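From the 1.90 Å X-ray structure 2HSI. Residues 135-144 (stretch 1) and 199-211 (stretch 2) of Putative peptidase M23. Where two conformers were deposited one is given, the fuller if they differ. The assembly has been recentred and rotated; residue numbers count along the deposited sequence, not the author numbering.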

# COMPACT_ATOMS: atom_id res chain seq x y z
N ALA A 135 13.00 0.63 -11.80
CA ALA A 135 12.18 -0.29 -12.58
C ALA A 135 11.66 -1.49 -11.77
O ALA A 135 10.52 -1.92 -11.94
CB ALA A 135 12.93 -0.77 -13.81
N GLU A 136 12.51 -2.02 -10.89
CA GLU A 136 12.14 -3.15 -10.03
C GLU A 136 11.04 -2.76 -9.06
O GLU A 136 10.07 -3.51 -8.85
CB GLU A 136 13.35 -3.64 -9.21
CG GLU A 136 14.37 -4.43 -10.00
CD GLU A 136 15.61 -4.75 -9.18
OE1 GLU A 136 15.53 -4.76 -7.93
OE2 GLU A 136 16.66 -4.98 -9.80
N GLN A 137 11.20 -1.59 -8.45
CA GLN A 137 10.24 -1.09 -7.48
C GLN A 137 8.90 -0.72 -8.12
O GLN A 137 7.84 -0.98 -7.56
CB GLN A 137 10.83 0.07 -6.69
CG GLN A 137 11.87 -0.37 -5.68
CD GLN A 137 12.59 0.77 -5.03
OE1 GLN A 137 12.29 1.14 -3.90
NE2 GLN A 137 13.57 1.34 -5.73
N THR A 138 8.97 -0.12 -9.31
CA THR A 138 7.78 0.22 -10.10
C THR A 138 6.97 -1.04 -10.45
O THR A 138 5.74 -1.09 -10.24
CB THR A 138 8.17 1.04 -11.36
OG1 THR A 138 8.79 2.27 -10.96
CG2 THR A 138 6.96 1.35 -12.23
N ALA A 139 7.66 -2.07 -10.93
CA ALA A 139 7.04 -3.37 -11.22
C ALA A 139 6.39 -4.01 -10.00
O ALA A 139 5.30 -4.55 -10.10
CB ALA A 139 8.05 -4.32 -11.85
N ALA A 140 7.06 -3.92 -8.84
CA ALA A 140 6.53 -4.52 -7.60
C ALA A 140 5.20 -3.90 -7.16
O ALA A 140 4.26 -4.62 -6.80
CB ALA A 140 7.55 -4.43 -6.49
N TYR A 141 5.11 -2.58 -7.19
CA TYR A 141 3.84 -1.91 -6.86
C TYR A 141 2.69 -2.26 -7.81
O TYR A 141 1.52 -2.18 -7.42
CB TYR A 141 4.03 -0.40 -6.84
CG TYR A 141 4.78 0.14 -5.64
CD1 TYR A 141 4.40 -0.17 -4.33
CD2 TYR A 141 5.84 1.02 -5.83
CE1 TYR A 141 5.08 0.38 -3.23
CE2 TYR A 141 6.51 1.57 -4.76
CZ TYR A 141 6.14 1.25 -3.47
OH TYR A 141 6.85 1.82 -2.44
N ARG A 142 3.02 -2.66 -9.04
CA ARG A 142 2.03 -3.02 -10.05
C ARG A 142 1.63 -4.49 -10.03
O ARG A 142 0.77 -4.90 -10.79
CB ARG A 142 2.53 -2.63 -11.45
CG ARG A 142 2.49 -1.14 -11.67
CD ARG A 142 3.31 -0.70 -12.86
NE ARG A 142 3.34 0.75 -12.92
CZ ARG A 142 3.96 1.47 -13.86
NH1 ARG A 142 4.64 0.87 -14.82
NH2 ARG A 142 3.91 2.79 -13.81
N ARG A 143 2.24 -5.27 -9.14
CA ARG A 143 1.81 -6.66 -8.94
C ARG A 143 0.35 -6.73 -8.45
O ARG A 143 -0.04 -5.99 -7.53
CB ARG A 143 2.74 -7.39 -7.97
CG ARG A 143 2.54 -8.90 -7.98
CD ARG A 143 2.85 -9.46 -6.62
NE ARG A 143 2.73 -10.92 -6.53
CZ ARG A 143 3.69 -11.78 -6.87
NH1 ARG A 143 4.85 -11.35 -7.35
NH2 ARG A 143 3.48 -13.09 -6.72
N PHE A 144 -0.45 -7.57 -9.09
CA PHE A 144 -1.84 -7.75 -8.70
C PHE A 144 -2.14 -9.24 -8.54
O PHE A 144 -2.63 -9.89 -9.46
CB PHE A 144 -2.79 -7.08 -9.72
CG PHE A 144 -4.22 -6.95 -9.23
CD1 PHE A 144 -4.59 -5.88 -8.41
CD2 PHE A 144 -5.18 -7.90 -9.56
CE1 PHE A 144 -5.93 -5.76 -7.96
CE2 PHE A 144 -6.49 -7.80 -9.10
CZ PHE A 144 -6.86 -6.73 -8.30
N GLY A 199 1.08 -11.44 4.19
CA GLY A 199 1.45 -11.22 2.80
C GLY A 199 2.67 -11.97 2.35
O GLY A 199 3.33 -12.63 3.15
N LYS A 200 2.97 -11.87 1.06
CA LYS A 200 4.12 -12.52 0.48
C LYS A 200 5.19 -11.46 0.17
O LYS A 200 4.87 -10.39 -0.36
CB LYS A 200 3.71 -13.29 -0.79
CG LYS A 200 4.84 -14.07 -1.46
CD LYS A 200 4.37 -14.74 -2.75
CE LYS A 200 3.38 -15.86 -2.47
NZ LYS A 200 3.32 -16.84 -3.58
N VAL A 201 6.44 -11.76 0.53
CA VAL A 201 7.58 -10.90 0.18
C VAL A 201 7.82 -11.00 -1.33
O VAL A 201 8.19 -12.05 -1.83
CB VAL A 201 8.85 -11.28 0.98
CG1 VAL A 201 10.00 -10.32 0.65
CG2 VAL A 201 8.57 -11.27 2.49
N ILE A 202 7.53 -9.92 -2.05
CA ILE A 202 7.63 -9.92 -3.51
C ILE A 202 8.84 -9.14 -4.03
O ILE A 202 9.14 -9.17 -5.24
CB ILE A 202 6.33 -9.40 -4.19
CG1 ILE A 202 5.98 -7.99 -3.70
CG2 ILE A 202 5.20 -10.41 -3.95
CD1 ILE A 202 5.02 -7.21 -4.62
N LEU A 203 9.55 -8.46 -3.13
CA LEU A 203 10.78 -7.73 -3.51
C LEU A 203 11.69 -7.43 -2.33
O LEU A 203 11.24 -7.00 -1.27
CB LEU A 203 10.45 -6.43 -4.28
CG LEU A 203 11.61 -5.63 -4.91
CD1 LEU A 203 12.46 -6.50 -5.81
CD2 LEU A 203 11.12 -4.42 -5.68
N ILE A 204 12.98 -7.70 -2.52
CA ILE A 204 14.02 -7.37 -1.56
C ILE A 204 15.13 -6.71 -2.37
O ILE A 204 15.53 -7.23 -3.41
CB ILE A 204 14.55 -8.62 -0.81
CG1 ILE A 204 13.51 -9.13 0.19
CG2 ILE A 204 15.87 -8.33 -0.06
CD1 ILE A 204 13.86 -10.48 0.81
N GLY A 205 15.57 -5.55 -1.94
CA GLY A 205 16.66 -4.88 -2.62
C GLY A 205 17.57 -4.16 -1.66
O GLY A 205 17.24 -3.97 -0.49
N ASP A 206 18.74 -3.79 -2.16
CA ASP A 206 19.63 -2.89 -1.45
C ASP A 206 19.92 -1.78 -2.44
O ASP A 206 20.81 -1.90 -3.29
CB ASP A 206 20.91 -3.59 -0.98
CG ASP A 206 21.60 -2.85 0.17
OD1 ASP A 206 21.50 -1.61 0.26
OD2 ASP A 206 22.25 -3.52 1.00
N TYR A 207 19.14 -0.72 -2.32
CA TYR A 207 19.07 0.30 -3.35
C TYR A 207 19.86 1.54 -3.01
O TYR A 207 20.10 1.82 -1.84
CB TYR A 207 17.61 0.67 -3.62
CG TYR A 207 16.75 -0.50 -4.07
CD1 TYR A 207 17.23 -1.42 -5.01
CD2 TYR A 207 15.46 -0.67 -3.58
CE1 TYR A 207 16.44 -2.48 -5.44
CE2 TYR A 207 14.68 -1.73 -3.99
CZ TYR A 207 15.17 -2.63 -4.93
OH TYR A 207 14.38 -3.68 -5.34
N PHE A 208 20.26 2.28 -4.04
CA PHE A 208 21.06 3.50 -3.88
C PHE A 208 20.40 4.53 -2.97
O PHE A 208 21.03 5.05 -2.05
CB PHE A 208 21.39 4.11 -5.25
CG PHE A 208 22.30 5.31 -5.16
CD1 PHE A 208 23.68 5.14 -5.17
CD2 PHE A 208 21.78 6.60 -5.06
CE1 PHE A 208 24.53 6.24 -5.08
CE2 PHE A 208 22.62 7.71 -4.96
CZ PHE A 208 24.00 7.53 -4.97
N PHE A 209 19.12 4.84 -3.23
CA PHE A 209 18.39 5.84 -2.44
C PHE A 209 17.70 5.24 -1.21
O PHE A 209 17.85 5.73 -0.09
CB PHE A 209 17.37 6.58 -3.31
CG PHE A 209 17.99 7.41 -4.40
CD1 PHE A 209 18.67 8.58 -4.09
CD2 PHE A 209 17.89 7.03 -5.73
CE1 PHE A 209 19.26 9.36 -5.09
CE2 PHE A 209 18.47 7.80 -6.75
CZ PHE A 209 19.16 8.97 -6.42
N ASN A 210 16.95 4.16 -1.44
CA ASN A 210 16.09 3.57 -0.41
C ASN A 210 16.78 2.60 0.55
O ASN A 210 16.19 2.22 1.54
CB ASN A 210 14.88 2.88 -1.07
CG ASN A 210 13.86 3.87 -1.62
OD1 ASN A 210 13.86 5.04 -1.24
ND2 ASN A 210 12.99 3.40 -2.52
N GLY A 211 18.02 2.22 0.25
CA GLY A 211 18.74 1.24 1.08
C GLY A 211 18.07 -0.12 1.10
O GLY A 211 17.45 -0.53 0.10
O HOH W 1 17.27 -6.24 -6.14
O HOH W 2 15.84 3.48 -4.37

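A helix laid along a strand can be held by apolar side chains at one part of the contact and hydrogen bonds at another, as a putative M23 peptidase shows. Helix residues 135-141 run nearly antiparallel to the strand 199-207: their directions differ by 168° and their axes approach to 8.8 Å. Such spacing leaves room for side chains but keeps the two backbones from bonding to each other. The closest CA pair is Ala-140 CA and Leu-203 CA, 6.7 Å apart, and the Ala-140 methyl faces the strand there.

Around this point the contact is apolar. Ala-140 CB lies 3.7 Å from Leu-203 CD2 and 4.2 Å from Ile-202 CD1. Leu-203 CD2 also reaches the helix backbone, 3.5 Å from Glu-136 O, a carbonyl already engaged by the amide of Ala-140 one turn on. Beyond these helix residues, Arg-143 extends the packing: Ile-202 CG2 sits over one face of its guanidinium, 3.5 Å from Arg-143 NH1, a position that leaves the in-plane N-H groups pointing elsewhere.

Toward the other end, polar groups take over. Tyr-207 OH donates a hydrogen bond to Glu-136 OE1 at 3.0 Å, with the carboxylate oxygen near the plane of the ring. Glu-136 OE1 also accepts a hydrogen bond from a water, with 2.9 Å between Glu-136 OE1 and the water oxygen; the water also donates a weak bond to Ile-204 O. The CA-to-CB bond of Gln-137 points sideways to the strand, yet the end of the side chain comes nearer. Gln-137 NE2 lies over one face of the Tyr-207 ring, while Gln-137 OE1 accepts a short 2.7 Å hydrogen bond from Asn-210 ND2. One tyrosine thus serves two neighbours, its hydroxyl binding a carboxylate and its ring packing against an amide.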